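Local coordinates for protein precorrin-6Y C5,15-methyltransferase (Decarboxylating) (Geobacter metallireducens, PDB 3E05) that probably methylates and decarboxylates precorrin-6Y using S-adenosyl-methionine on the way to adenosylcobalamin, this chain being the C-terminal domain of the enzyme, at residues T18-T24 and G50-V54; T32-R37 and V137-N141; W45-A49 and F113-S117. One frame throughout, in Å; residues are numbered along the deposited sequence.

Interaction 1: T18-T24 and G50-V54; sequences TAKKLIT and GSASV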
loop_
_atom_site.group_PDB
_atom_site.type_symbol
_atom_site.label_atom_id
_atom_site.label_comp_id
_atom_site.label_asym_id
_atom_site.label_seq_id
_atom_site.Cartn_x
_atom_site.Cartn_y
_atom_site.Cartn_z
ATOM N N THR D 18 -24.390 3.421 10.719
ATOM C CA THR D 18 -23.775 2.269 10.052
ATOM C C THR D 18 -23.396 1.162 11.041
ATOM O O THR D 18 -23.529 1.334 12.256
ATOM C CB THR D 18 -22.530 2.698 9.201
ATOM O OG1 THR D 18 -22.119 1.618 8.352
ATOM C CG2 THR D 18 -21.360 3.165 10.074
ATOM N N ALA D 19 -22.940 0.030 10.505
ATOM C CA ALA D 19 -22.368 -1.051 11.316
ATOM C C ALA D 19 -20.866 -1.103 11.078
ATOM O O ALA D 19 -20.360 -0.449 10.168
ATOM C CB ALA D 19 -23.014 -2.390 10.964
ATOM N N LYS D 20 -20.161 -1.877 11.901
ATOM C CA LYS D 20 -18.735 -2.134 11.707
ATOM C C LYS D 20 -18.513 -2.908 10.400
ATOM O O LYS D 20 -19.244 -3.859 10.103
ATOM C CB LYS D 20 -18.166 -2.890 12.914
ATOM C CG LYS D 20 -16.697 -3.285 12.794
ATOM C CD LYS D 20 -16.110 -3.712 14.134
ATOM C CE LYS D 20 -15.531 -2.526 14.901
ATOM N NZ LYS D 20 -14.323 -1.950 14.234
ATOM N N LYS D 21 -17.538 -2.445 9.611
ATOM C CA LYS D 21 -17.150 -3.046 8.319
ATOM C C LYS D 21 -18.151 -2.848 7.156
ATOM O O LYS D 21 -17.895 -3.305 6.039
ATOM C CB LYS D 21 -16.770 -4.536 8.473
ATOM C CG LYS D 21 -15.529 -4.812 9.325
ATOM C CD LYS D 21 -14.240 -4.654 8.518
ATOM C CE LYS D 21 -13.007 -5.081 9.316
ATOM N NZ LYS D 21 -12.852 -6.563 9.409
ATOM N N LEU D 22 -19.274 -2.170 7.406
ATOM C CA LEU D 22 -20.290 -1.976 6.367
ATOM C C LEU D 22 -20.033 -0.770 5.445
ATOM O O LEU D 22 -20.100 -0.903 4.230
ATOM C CB LEU D 22 -21.707 -1.907 6.965
ATOM C CG LEU D 22 -22.865 -1.619 5.992
ATOM C CD1 LEU D 22 -23.065 -2.763 5.013
ATOM C CD2 LEU D 22 -24.175 -1.288 6.717
ATOM N N ILE D 23 -19.750 0.392 6.026
ATOM C CA ILE D 23 -19.639 1.630 5.248
ATOM C C ILE D 23 -18.539 1.570 4.164
ATOM O O ILE D 23 -17.494 0.908 4.338
ATOM C CB ILE D 23 -19.469 2.877 6.179
ATOM C CG1 ILE D 23 -20.016 4.139 5.511
ATOM C CG2 ILE D 23 -17.998 3.080 6.630
ATOM C CD1 ILE D 23 -19.857 5.372 6.354
ATOM N N THR D 24 -18.813 2.215 3.030
ATOM C CA THR D 24 -17.781 2.530 2.039
ATOM C C THR D 24 -17.088 3.741 2.637
ATOM O O THR D 24 -17.677 4.824 2.715
ATOM C CB THR D 24 -18.406 2.867 0.666
ATOM O OG1 THR D 24 -19.191 1.761 0.229
ATOM C CG2 THR D 24 -17.344 3.150 -0.378
ATOM N N GLY D 50 -26.187 -0.608 1.792
ATOM C CA GLY D 50 -25.546 -0.616 3.110
ATOM C C GLY D 50 -26.058 0.530 3.946
ATOM O O GLY D 50 -27.169 0.477 4.448
ATOM N N SER D 51 -25.239 1.570 4.079
ATOM C CA SER D 51 -25.638 2.797 4.767
ATOM C C SER D 51 -26.002 3.912 3.786
ATOM O O SER D 51 -26.364 5.028 4.189
ATOM C CB SER D 51 -24.526 3.243 5.703
ATOM O OG SER D 51 -24.393 2.277 6.733
ATOM N N ALA D 52 -25.902 3.579 2.503
ATOM C CA ALA D 52 -26.209 4.471 1.383
ATOM C C ALA D 52 -25.286 5.675 1.252
ATOM O O ALA D 52 -25.648 6.649 0.601
ATOM C CB ALA D 52 -27.726 4.889 1.361
ATOM N N SER D 53 -24.068 5.582 1.797
ATOM C CA SER D 53 -23.118 6.699 1.728
ATOM C C SER D 53 -22.721 7.050 0.292
ATOM O O SER D 53 -22.532 8.225 -0.028
ATOM C CB SER D 53 -21.880 6.440 2.598
ATOM O OG SER D 53 -21.063 5.428 2.043
ATOM N N VAL D 54 -22.608 6.036 -0.567
ATOM C CA VAL D 54 -22.317 6.240 -1.990
ATOM C C VAL D 54 -23.487 6.958 -2.648
ATOM O O VAL D 54 -23.294 7.976 -3.305
ATOM C CB VAL D 54 -22.013 4.913 -2.725
ATOM C CG1 VAL D 54 -21.709 5.149 -4.222
ATOM C CG2 VAL D 54 -20.835 4.179 -2.026
#
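Thr18 and Ser51 meet hydroxyl to hydroxyl, OG1 to OG at 2.9 Å, in a hydrogen bond that either could donate. The Thr18 hydroxyl lies opposite its own backbone N (chi1 -168°), which turns OG1 to the serine. Beside this bond Leu22 spreads its two methyls over the turn: CD1 rests 3.8 Å from Gly50 CA, and CD2 lies 3.6 Å from Ser51 OG. An alanine in place of Leu22 is likely to leave a gap over Gly50 and strip the apolar cover from one side of the Ser51 hydroxyl. Gly50 has a positive phi (72°), and a CB there would press on Leu22 CD1. Residues 50-52 end the glycine-rich turn after strand 43-47, the loop that in class I methyltransferases borders the S-adenosyl-methionine site, and Ser53 and Val54 begin helix 53-61. Further along, Ile23 CG1 packs on Ser53 OG at 3.8 Å, and Thr24 OG1 lies 3.7 Å from Val54 CG2, on the first turn of the helix. In the next shell, Ala17 O is a second hydrogen-bond partner of Ser51 OG, Glu71 accepts from Gly50 N, Asn83 donates to Ser51 O, and Tyr76 of helix 74-86 packs against Leu22.

Interaction 2: T32-R37 and V137-N141; sequences TLSKLR and VIVLN
Val137 sets its CG2 methyl against one face of the Arg37 guanidinium, 3.7 Å from NH1, the two side chains crossing at about a right angle. The arginine chain gets there by bending at chi3 (49°). At the other flat group, the Asn141 amide, the Thr32 and Asn141 side chains come from opposite directions, with Thr32 OG1 3.0 Å from Asn141 OD1. Val28 O, one turn back in the helix, is the stronger claimant to the one Thr32 proton, so the bond to Asn141 OD1 is at most shared or intermittent. Asn141 ND2 gives a weak, nearly straight hydrogen bond to Leu140 O (174° at the hydrogen), which may bias the amide's rotation. This is helix-on-sheet packing in a Rossmann-like methyltransferase fold: helix 26-35 lies against strand 137-142, which runs between parallel strand 111-114 and antiparallel strand 180-193. Val139 fills the middle, its CG2 3.8 Å from Leu36 CD2 and its CG1 4.0 Å from Thr32 CG2. Val137 CG1 comes to 3.6 Å from Lys35 O, near the end of the helix, where Arg37 turns to positive phi. Arg111 donates to the Arg37 carbonyl, while the Lys35 ammonium leads away to Glu163 and to Glu27 of a neighbouring subunit.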
loop_
_atom_site.group_PDB
_atom_site.type_symbol
_atom_site.label_atom_id
_atom_site.label_comp_id
_atom_site.label_asym_id
_atom_site.label_seq_id
_atom_site.Cartn_x
_atom_site.Cartn_y
_atom_site.Cartn_z
ATOM N N THR D 32 -14.525 5.914 -5.814
ATOM C CA THR D 32 -15.677 5.179 -6.410
ATOM C C THR D 32 -16.568 6.128 -7.238
ATOM O O THR D 32 -16.894 5.837 -8.402
ATOM C CB THR D 32 -16.491 4.470 -5.310
ATOM O OG1 THR D 32 -15.679 3.484 -4.679
ATOM C CG2 THR D 32 -17.757 3.793 -5.850
ATOM N N LEU D 33 -16.899 7.274 -6.655
ATOM C CA LEU D 33 -17.707 8.314 -7.326
ATOM C C LEU D 33 -17.013 8.873 -8.564
ATOM O O LEU D 33 -17.649 9.048 -9.589
ATOM C CB LEU D 33 -18.037 9.430 -6.340
ATOM C CG LEU D 33 -19.020 9.008 -5.241
ATOM C CD1 LEU D 33 -18.946 9.984 -4.111
ATOM C CD2 LEU D 33 -20.439 8.815 -5.772
ATOM N N SER D 34 -15.701 9.115 -8.459
ATOM C CA SER D 34 -14.839 9.434 -9.598
ATOM C C SER D 34 -14.947 8.400 -10.721
ATOM O O SER D 34 -15.193 8.756 -11.871
ATOM C CB SER D 34 -13.375 9.535 -9.134
ATOM O OG SER D 34 -12.621 10.378 -9.972
ATOM N N LYS D 35 -14.791 7.129 -10.366
ATOM C CA LYS D 35 -14.838 6.032 -11.333
ATOM C C LYS D 35 -16.235 5.893 -11.968
ATOM O O LYS D 35 -16.369 5.452 -13.114
ATOM C CB LYS D 35 -14.416 4.702 -10.678
ATOM C CG LYS D 35 -12.908 4.608 -10.262
ATOM C CD LYS D 35 -11.938 4.835 -11.423
ATOM C CE LYS D 35 -10.486 4.817 -10.914
ATOM N NZ LYS D 35 -9.526 4.978 -12.006
ATOM N N LEU D 36 -17.269 6.285 -11.227
ATOM C CA LEU D 36 -18.638 6.253 -11.762
ATOM C C LEU D 36 -18.916 7.276 -12.877
ATOM O O LEU D 36 -19.937 7.167 -13.553
ATOM C CB LEU D 36 -19.666 6.397 -10.647
ATOM C CG LEU D 36 -19.966 5.115 -9.855
ATOM C CD1 LEU D 36 -20.553 5.431 -8.499
ATOM C CD2 LEU D 36 -20.923 4.213 -10.663
ATOM N N ARG D 37 -18.017 8.246 -13.058
ATOM C CA ARG D 37 -18.122 9.265 -14.123
ATOM C C ARG D 37 -19.514 9.912 -14.144
ATOM O O ARG D 37 -20.234 9.838 -15.138
ATOM C CB ARG D 37 -17.801 8.668 -15.500
ATOM C CG ARG D 37 -16.348 8.323 -15.730
ATOM C CD ARG D 37 -16.187 7.473 -16.985
ATOM N NE ARG D 37 -16.897 8.028 -18.134
ATOM C CZ ARG D 37 -17.242 7.334 -19.217
ATOM N NH1 ARG D 37 -16.950 6.037 -19.313
ATOM N NH2 ARG D 37 -17.890 7.940 -20.206
ATOM N N VAL D 137 -21.846 3.015 -17.200
ATOM C CA VAL D 137 -20.666 2.627 -16.410
ATOM C C VAL D 137 -21.149 1.778 -15.241
ATOM O O VAL D 137 -22.103 2.148 -14.559
ATOM C CB VAL D 137 -19.856 3.865 -15.854
ATOM C CG1 VAL D 137 -18.578 3.418 -15.063
ATOM C CG2 VAL D 137 -19.493 4.841 -16.968
ATOM N N ILE D 138 -20.513 0.624 -15.033
ATOM C CA ILE D 138 -20.725 -0.182 -13.828
ATOM C C ILE D 138 -19.463 -0.118 -12.962
ATOM O O ILE D 138 -18.353 -0.298 -13.467
ATOM C CB ILE D 138 -21.010 -1.661 -14.153
ATOM C CG1 ILE D 138 -22.188 -1.801 -15.133
ATOM C CG2 ILE D 138 -21.257 -2.471 -12.875
ATOM C CD1 ILE D 138 -22.230 -3.149 -15.821
ATOM N N VAL D 139 -19.645 0.118 -11.671
ATOM C CA VAL D 139 -18.544 0.083 -10.696
ATOM C C VAL D 139 -18.922 -0.883 -9.565
ATOM O O VAL D 139 -20.086 -0.965 -9.145
ATOM C CB VAL D 139 -18.182 1.502 -10.198
ATOM C CG1 VAL D 139 -17.072 1.482 -9.083
ATOM C CG2 VAL D 139 -17.730 2.367 -11.384
ATOM N N LEU D 140 -17.942 -1.669 -9.133
ATOM C CA LEU D 140 -18.114 -2.558 -7.986
ATOM C C LEU D 140 -16.935 -2.403 -7.070
ATOM O O LEU D 140 -15.805 -2.240 -7.518
ATOM C CB LEU D 140 -18.180 -4.035 -8.381
ATOM C CG LEU D 140 -19.072 -4.576 -9.477
ATOM C CD1 LEU D 140 -18.345 -4.486 -10.789
ATOM C CD2 LEU D 140 -19.411 -6.018 -9.156
ATOM N N ASN D 141 -17.201 -2.446 -5.770
ATOM C CA ASN D 141 -16.113 -2.491 -4.790
ATOM C C ASN D 141 -16.009 -3.901 -4.220
ATOM O O ASN D 141 -16.972 -4.443 -3.655
ATOM C CB ASN D 141 -16.311 -1.475 -3.664
ATOM C CG ASN D 141 -16.019 -0.026 -4.095
ATOM O OD1 ASN D 141 -16.077 0.869 -3.268
ATOM N ND2 ASN D 141 -15.685 0.193 -5.352
#

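Interaction 3: W45-A49 and F113-S117; sequences WDIGA and FIGGS
Trp45 O and Phe113 N open a parallel strand pairing, 2.9 Å apart, and Phe113 O then accepts from Ile47 N at 2.8 Å. At the end of its strand, Ile47 O takes two donors from just past the other strand: Gly115 N at 2.8 Å, almost in line with the carbonyl bond, and Gly116 N at 3.2 Å, tilted 18° from the carbonyl plane. Asp46 CA adds a CA-H...O contact to Phe113 O. Among the side chains, Asp46 and Phe113 point the same way, side by side, with CG opposite the backbone N in both (chi1 176°); Asp46 OD1 sits at the ring edge, 3.5 Å from Phe113 CD2, the carboxylate turned 59° from the ring. OD2 is hydrogen-bonded to Ser55 OG. On the opposite sheet face, Ile47 CD1 touches Ile114 CG1 loosely, at 4.3 Å. Water 1 donates to Gly48 O at 2.7 Å and weakly to Gly115 O. A CB on Gly48 would clash with Gly116 O and one on Gly115 would be tight against Gly48 O, so these glycines let the two segments turn close together where class I methyltransferases characteristically form the cofactor cleft, and the Ile47 carbonyl, with its two hydrogen bonds, ties the turns to each other.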
loop_
_atom_site.group_PDB
_atom_site.type_symbol
_atom_site.label_atom_id
_atom_site.label_comp_id
_atom_site.label_asym_id
_atom_site.label_seq_id
_atom_site.Cartn_x
_atom_site.Cartn_y
_atom_site.Cartn_z
ATOM N N TRP D 45 -28.350 3.126 -10.201
ATOM C CA TRP D 45 -28.702 2.103 -9.212
ATOM C C TRP D 45 -27.542 1.876 -8.219
ATOM O O TRP D 45 -26.393 1.740 -8.646
ATOM C CB TRP D 45 -28.994 0.768 -9.894
ATOM C CG TRP D 45 -30.141 0.724 -10.888
ATOM C CD1 TRP D 45 -31.098 1.683 -11.114
ATOM C CD2 TRP D 45 -30.470 -0.377 -11.742
ATOM N NE1 TRP D 45 -31.978 1.255 -12.090
ATOM C CE2 TRP D 45 -31.629 -0.012 -12.476
ATOM C CE3 TRP D 45 -29.893 -1.630 -11.968
ATOM C CZ2 TRP D 45 -32.215 -0.859 -13.425
ATOM C CZ3 TRP D 45 -30.477 -2.474 -12.925
ATOM C CH2 TRP D 45 -31.625 -2.084 -13.630
ATOM N N ASP D 46 -27.845 1.836 -6.920
ATOM C CA ASP D 46 -26.876 1.471 -5.893
ATOM C C ASP D 46 -27.368 0.146 -5.289
ATOM O O ASP D 46 -28.239 0.123 -4.410
ATOM C CB ASP D 46 -26.752 2.601 -4.858
ATOM C CG ASP D 46 -25.820 2.280 -3.684
ATOM O OD1 ASP D 46 -25.206 1.182 -3.589
ATOM O OD2 ASP D 46 -25.691 3.179 -2.825
ATOM N N ILE D 47 -26.808 -0.953 -5.796
ATOM C CA ILE D 47 -27.180 -2.299 -5.360
ATOM C C ILE D 47 -26.400 -2.771 -4.132
ATOM O O ILE D 47 -25.163 -2.869 -4.167
ATOM C CB ILE D 47 -27.038 -3.305 -6.508
ATOM C CG1 ILE D 47 -27.938 -2.880 -7.678
ATOM C CG2 ILE D 47 -27.381 -4.737 -6.031
ATOM C CD1 ILE D 47 -27.642 -3.584 -8.973
ATOM N N GLY D 48 -27.130 -3.055 -3.053
ATOM C CA GLY D 48 -26.535 -3.406 -1.768
ATOM C C GLY D 48 -26.031 -2.136 -1.116
ATOM O O GLY D 48 -24.837 -2.010 -0.818
ATOM N N ALA D 49 -26.947 -1.201 -0.879
ATOM C CA ALA D 49 -26.583 0.172 -0.486
ATOM C C ALA D 49 -25.898 0.312 0.873
ATOM O O ALA D 49 -25.100 1.236 1.072
ATOM C CB ALA D 49 -27.775 1.103 -0.599
ATOM N N PHE D 113 -23.682 1.078 -9.308
ATOM C CA PHE D 113 -22.694 0.705 -8.306
ATOM C C PHE D 113 -23.199 -0.543 -7.606
ATOM O O PHE D 113 -24.347 -0.606 -7.172
ATOM C CB PHE D 113 -22.423 1.820 -7.291
ATOM C CG PHE D 113 -21.475 1.402 -6.189
ATOM C CD1 PHE D 113 -20.153 1.041 -6.497
ATOM C CD2 PHE D 113 -21.907 1.314 -4.861
ATOM C CE1 PHE D 113 -19.254 0.628 -5.471
ATOM C CE2 PHE D 113 -21.017 0.915 -3.843
ATOM C CZ PHE D 113 -19.681 0.574 -4.160
ATOM N N ILE D 114 -22.351 -1.565 -7.551
ATOM C CA ILE D 114 -22.669 -2.773 -6.821
ATOM C C ILE D 114 -21.802 -2.842 -5.557
ATOM O O ILE D 114 -20.599 -3.153 -5.625
ATOM C CB ILE D 114 -22.475 -4.028 -7.717
ATOM C CG1 ILE D 114 -23.332 -3.908 -8.990
ATOM C CG2 ILE D 114 -22.783 -5.296 -6.947
ATOM C CD1 ILE D 114 -22.900 -4.809 -10.125
ATOM N N GLY D 115 -22.409 -2.516 -4.421
ATOM C CA GLY D 115 -21.732 -2.514 -3.110
ATOM C C GLY D 115 -21.922 -3.814 -2.328
ATOM O O GLY D 115 -21.188 -4.087 -1.371
ATOM N N GLY D 116 -22.921 -4.601 -2.721
ATOM C CA GLY D 116 -23.217 -5.880 -2.058
ATOM C C GLY D 116 -24.098 -6.731 -2.946
ATOM O O GLY D 116 -25.081 -6.235 -3.505
ATOM N N SER D 117 -23.747 -8.011 -3.070
ATOM C CA SER D 117 -24.433 -8.928 -3.989
ATOM C C SER D 117 -25.296 -9.978 -3.314
ATOM O O SER D 117 -26.153 -10.573 -3.963
ATOM C CB SER D 117 -23.424 -9.620 -4.893
ATOM O OG SER D 117 -22.944 -8.712 -5.861
HETATM O O HOH W 1 -23.362 -3.457 0.860
#

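Phe113 of interaction 3 is the common neighbour. Its CE2 lies 3.7 Å from Val54 CG2 of interaction 1, and its CE1 3.5 Å from Thr32 CG2 of interaction 2. Interactions 2 and 3 also share the sheet, Val139 O being 2.8 Å from Ile114 N in a probable hydrogen bond. Interactions 1 and 2, with centres about 16 Å apart, meet where Thr24 CG2 comes within 3.9 Å of Asn141 OD1; the centre of interaction 3 is about 11 Å from either. Residues 45-54 run directly from interaction 3 into interaction 1 as strand, glycine-rich turn and helix start, consistent with one wall of the S-adenosyl-methionine pocket, while interaction 2 packs helix 26-35 onto the sheet.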